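Local structure of spindle assembly abnormal protein 6 (Caenorhabditis elegans, 4GFC) at residues D62-L66 against H145-L150. The protein forms the central scaffold of the centriole, nine homodimers building the cartwheel that sets ninefold symmetry, and is required for centrosome duplication. The protein carries 1 engineered substitution. Residues are numbered along the deposited sequence; the frame is centred on the assembly and turned at random.
Sequences DFEFL and HLISHL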
ATOM      1  N   ASP A  62       6.212   1.039  -8.480  1.00 90.52           N
ATOM      2  CA  ASP A  62       6.559   1.249  -7.068  1.00 88.25           C
ATOM      3  C   ASP A  62       5.302   1.598  -6.265  1.00 90.49           C
ATOM      4  O   ASP A  62       4.820   2.732  -6.303  1.00 88.86           O
ATOM      5  CB  ASP A  62       7.637   2.345  -6.930  1.00 87.50           C
ATOM      6  CG  ASP A  62       8.348   2.433  -5.583  1.00 95.12           C
ATOM      7  OD1 ASP A  62       9.388   3.132  -5.503  1.00 92.40           O
ATOM      8  OD2 ASP A  62       7.869   1.803  -4.607  1.00105.52           O
ATOM      9  N   PHE A  63       4.789   0.609  -5.528  1.00 87.58           N
ATOM     10  CA  PHE A  63       3.560   0.701  -4.748  1.00 86.35           C
ATOM     11  C   PHE A  63       3.650   1.690  -3.601  1.00 83.26           C
ATOM     12  O   PHE A  63       2.677   2.383  -3.351  1.00 80.94           O
ATOM     13  CB  PHE A  63       3.150  -0.674  -4.194  1.00 92.41           C
ATOM     14  CG  PHE A  63       3.233  -1.822  -5.176  1.00 98.84           C
ATOM     15  CD1 PHE A  63       2.373  -1.889  -6.272  1.00103.98           C
ATOM     16  CD2 PHE A  63       4.170  -2.839  -5.003  1.00104.41           C
ATOM     17  CE1 PHE A  63       2.457  -2.949  -7.185  1.00108.50           C
ATOM     18  CE2 PHE A  63       4.246  -3.902  -5.907  1.00111.09           C
ATOM     19  CZ  PHE A  63       3.396  -3.945  -6.998  1.00110.23           C
ATOM     20  N   GLU A  64       4.782   1.752  -2.894  1.00 78.68           N
ATOM     21  CA  GLU A  64       4.935   2.641  -1.736  1.00 76.27           C
ATOM     22  C   GLU A  64       5.140   4.093  -2.158  1.00 74.70           C
ATOM     23  O   GLU A  64       4.927   4.991  -1.328  1.00 75.62           O
ATOM     24  CB  GLU A  64       6.100   2.187  -0.848  1.00 79.02           C
ATOM     25  CG  GLU A  64       5.866   2.473   0.635  1.00 88.39           C
ATOM     26  CD  GLU A  64       6.629   1.586   1.597  1.00118.48           C
ATOM     27  OE1 GLU A  64       7.330   0.655   1.132  1.00119.82           O
ATOM     28  OE2 GLU A  64       6.466   1.773   2.823  1.00118.36           O
ATOM     29  N   PHE A  65       5.499   4.318  -3.460  1.00 63.32           N
ATOM     30  CA  PHE A  65       5.744   5.632  -4.038  1.00 57.83           C
ATOM     31  C   PHE A  65       4.443   6.394  -4.170  1.00 60.61           C
ATOM     32  O   PHE A  65       3.625   6.088  -5.058  1.00 63.14           O
ATOM     33  CB  PHE A  65       6.455   5.538  -5.385  1.00 58.68           C
ATOM     34  CG  PHE A  65       6.935   6.878  -5.891  1.00 58.74           C
ATOM     35  CD1 PHE A  65       8.233   7.310  -5.641  1.00 60.53           C
ATOM     36  CD2 PHE A  65       6.084   7.719  -6.620  1.00 59.86           C
ATOM     37  CE1 PHE A  65       8.687   8.531  -6.145  1.00 60.13           C
ATOM     38  CE2 PHE A  65       6.540   8.943  -7.120  1.00 60.53           C
ATOM     39  CZ  PHE A  65       7.835   9.342  -6.874  1.00 58.15           C
ATOM     40  N   LEU A  66       4.265   7.399  -3.278  1.00 51.80           N
ATOM     41  CA  LEU A  66       3.086   8.245  -3.184  1.00 47.55           C
ATOM     42  C   LEU A  66       3.452   9.539  -2.466  1.00 49.48           C
ATOM     43  O   LEU A  66       3.675   9.535  -1.252  1.00 51.10           O
ATOM     44  CB  LEU A  66       1.958   7.492  -2.444  1.00 47.66           C
ATOM     45  CG  LEU A  66       0.526   8.080  -2.471  1.00 50.74           C
ATOM     46  CD1 LEU A  66      -0.084   7.985  -3.865  1.00 49.85           C
ATOM     47  CD2 LEU A  66      -0.379   7.359  -1.445  1.00 51.22           C
ATOM     48  N   HIS A 145      -4.343   7.487   3.763  1.00 67.67           N
ATOM     49  CA  HIS A 145      -4.292   7.728   2.321  1.00 66.83           C
ATOM     50  C   HIS A 145      -3.434   6.698   1.631  1.00 68.83           C
ATOM     51  O   HIS A 145      -3.799   6.249   0.548  1.00 69.53           O
ATOM     52  CB  HIS A 145      -3.776   9.123   2.033  1.00 67.33           C
ATOM     53  CG  HIS A 145      -4.769  10.192   2.341  1.00 72.64           C
ATOM     54  ND1 HIS A 145      -4.815  10.811   3.592  1.00 75.82           N
ATOM     55  CD2 HIS A 145      -5.704  10.747   1.544  1.00 74.46           C
ATOM     56  CE1 HIS A 145      -5.798  11.690   3.518  1.00 75.06           C
ATOM     57  NE2 HIS A 145      -6.343  11.707   2.299  1.00 75.06           N
ATOM     58  N   LEU A 146      -2.310   6.285   2.274  1.00 62.59           N
ATOM     59  CA  LEU A 146      -1.437   5.261   1.720  1.00 60.43           C
ATOM     60  C   LEU A 146      -2.144   3.924   1.794  1.00 66.32           C
ATOM     61  O   LEU A 146      -2.060   3.157   0.849  1.00 70.02           O
ATOM     62  CB  LEU A 146      -0.101   5.237   2.449  1.00 59.25           C
ATOM     63  CG  LEU A 146       0.945   4.208   1.975  1.00 63.55           C
ATOM     64  CD1 LEU A 146       1.338   4.396   0.498  1.00 62.78           C
ATOM     65  CD2 LEU A 146       2.157   4.259   2.845  1.00 62.11           C
ATOM     66  N   ILE A 147      -2.895   3.676   2.875  1.00 61.46           N
ATOM     67  CA  ILE A 147      -3.649   2.443   3.055  1.00 63.24           C
ATOM     68  C   ILE A 147      -4.668   2.340   1.895  1.00 71.15           C
ATOM     69  O   ILE A 147      -4.685   1.305   1.232  1.00 75.06           O
ATOM     70  CB  ILE A 147      -4.289   2.344   4.480  1.00 66.61           C
ATOM     71  CG1 ILE A 147      -3.199   2.230   5.568  1.00 66.63           C
ATOM     72  CG2 ILE A 147      -5.225   1.152   4.577  1.00 68.53           C
ATOM     73  CD1 ILE A 147      -3.615   2.615   6.983  1.00 69.96           C
ATOM     74  N   SER A 148      -5.426   3.422   1.586  1.00 65.88           N
ATOM     75  CA  SER A 148      -6.389   3.435   0.472  1.00 66.85           C
ATOM     76  C   SER A 148      -5.712   3.082  -0.848  1.00 74.22           C
ATOM     77  O   SER A 148      -6.228   2.260  -1.591  1.00 77.68           O
ATOM     78  CB  SER A 148      -7.062   4.800   0.345  1.00 69.37           C
ATOM     79  OG  SER A 148      -7.624   5.240   1.571  1.00 81.94           O
ATOM     80  N   HIS A 149      -4.526   3.666  -1.106  1.00 70.58           N
ATOM     81  CA  HIS A 149      -3.707   3.469  -2.300  1.00 70.04           C
ATOM     82  C   HIS A 149      -3.284   2.004  -2.440  1.00 78.63           C
ATOM     83  O   HIS A 149      -3.541   1.383  -3.477  1.00 80.82           O
ATOM     84  CB  HIS A 149      -2.483   4.392  -2.231  1.00 67.98           C
ATOM     85  CG  HIS A 149      -1.478   4.189  -3.322  1.00 71.06           C
ATOM     86  ND1 HIS A 149      -1.631   4.775  -4.576  1.00 71.96           N
ATOM     87  CD2 HIS A 149      -0.303   3.522  -3.292  1.00 72.35           C
ATOM     88  CE1 HIS A 149      -0.556   4.426  -5.266  1.00 71.08           C
ATOM     89  NE2 HIS A 149       0.264   3.663  -4.539  1.00 71.85           N
ATOM     90  N   LEU A 150      -2.664   1.453  -1.377  1.00 76.09           N
ATOM     91  CA  LEU A 150      -2.149   0.088  -1.318  1.00 78.47           C
ATOM     92  C   LEU A 150      -3.258  -0.950  -1.435  1.00 89.87           C
ATOM     93  O   LEU A 150      -3.024  -1.994  -2.044  1.00 93.21           O
ATOM     94  CB  LEU A 150      -1.335  -0.132  -0.043  1.00 78.00           C
ATOM     95  CG  LEU A 150       0.008   0.601   0.019  1.00 79.97           C
ATOM     96  CD1 LEU A 150       0.650   0.444   1.352  1.00 79.48           C
ATOM     97  CD2 LEU A 150       0.954   0.109  -1.052  1.00 84.76           C
TER
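His149 reaches from the first turns of helix 143-163 to the corner at Phe63 and Glu64, where strand 62-71 is interrupted, packing the start of the coiled-coil helix back against the globular head domain. Followed outward, His149 CB meets Leu66 CD2 at 3.7 Å. CG lies against both methyls of that leucine, and ND1 and CE1 lie nearest CD1. The ring thus takes a CH-pi contact over one face: Leu66 CD1, displaced toward the ND1 side of the rim, stands 3.9 Å from the centroid of the His149 ring and 24° off the normal. At the far end His149 NE2 donates a weak, bent hydrogen bond to Phe63 O (3.0 Å, 122° at the hydrogen), the oxygen lying at the ring's edge, in its plane. With CG anti to the backbone N (chi1 174°), the imidazole extends far enough from the helix to reach this carbonyl. Histidine suits the place because a flat ring can offer an apolar face and a polar edge at once.

Leucines fill in around it. The forked end of Leu66 serves two neighbours, CD1 on the imidazole and CD2 also on Leu146 CD1 (3.9 Å), while Leu150 CD2 fits beside Phe63 CB (3.9 Å). Leu146 and Leu150 also pack on Ile147 and Leu151 of the second subunit, thus facing both the head and the partner helix of the homodimer; Glu64 forms a salt bridge with Arg142. An alanine in place of His149 would probably deprive Phe63 O of this donor and open a gap beside the Leu66 methyls. Chemically, then, head and helix meet mainly through apolar contact, the weak bond from the imidazole edge probably contributing little.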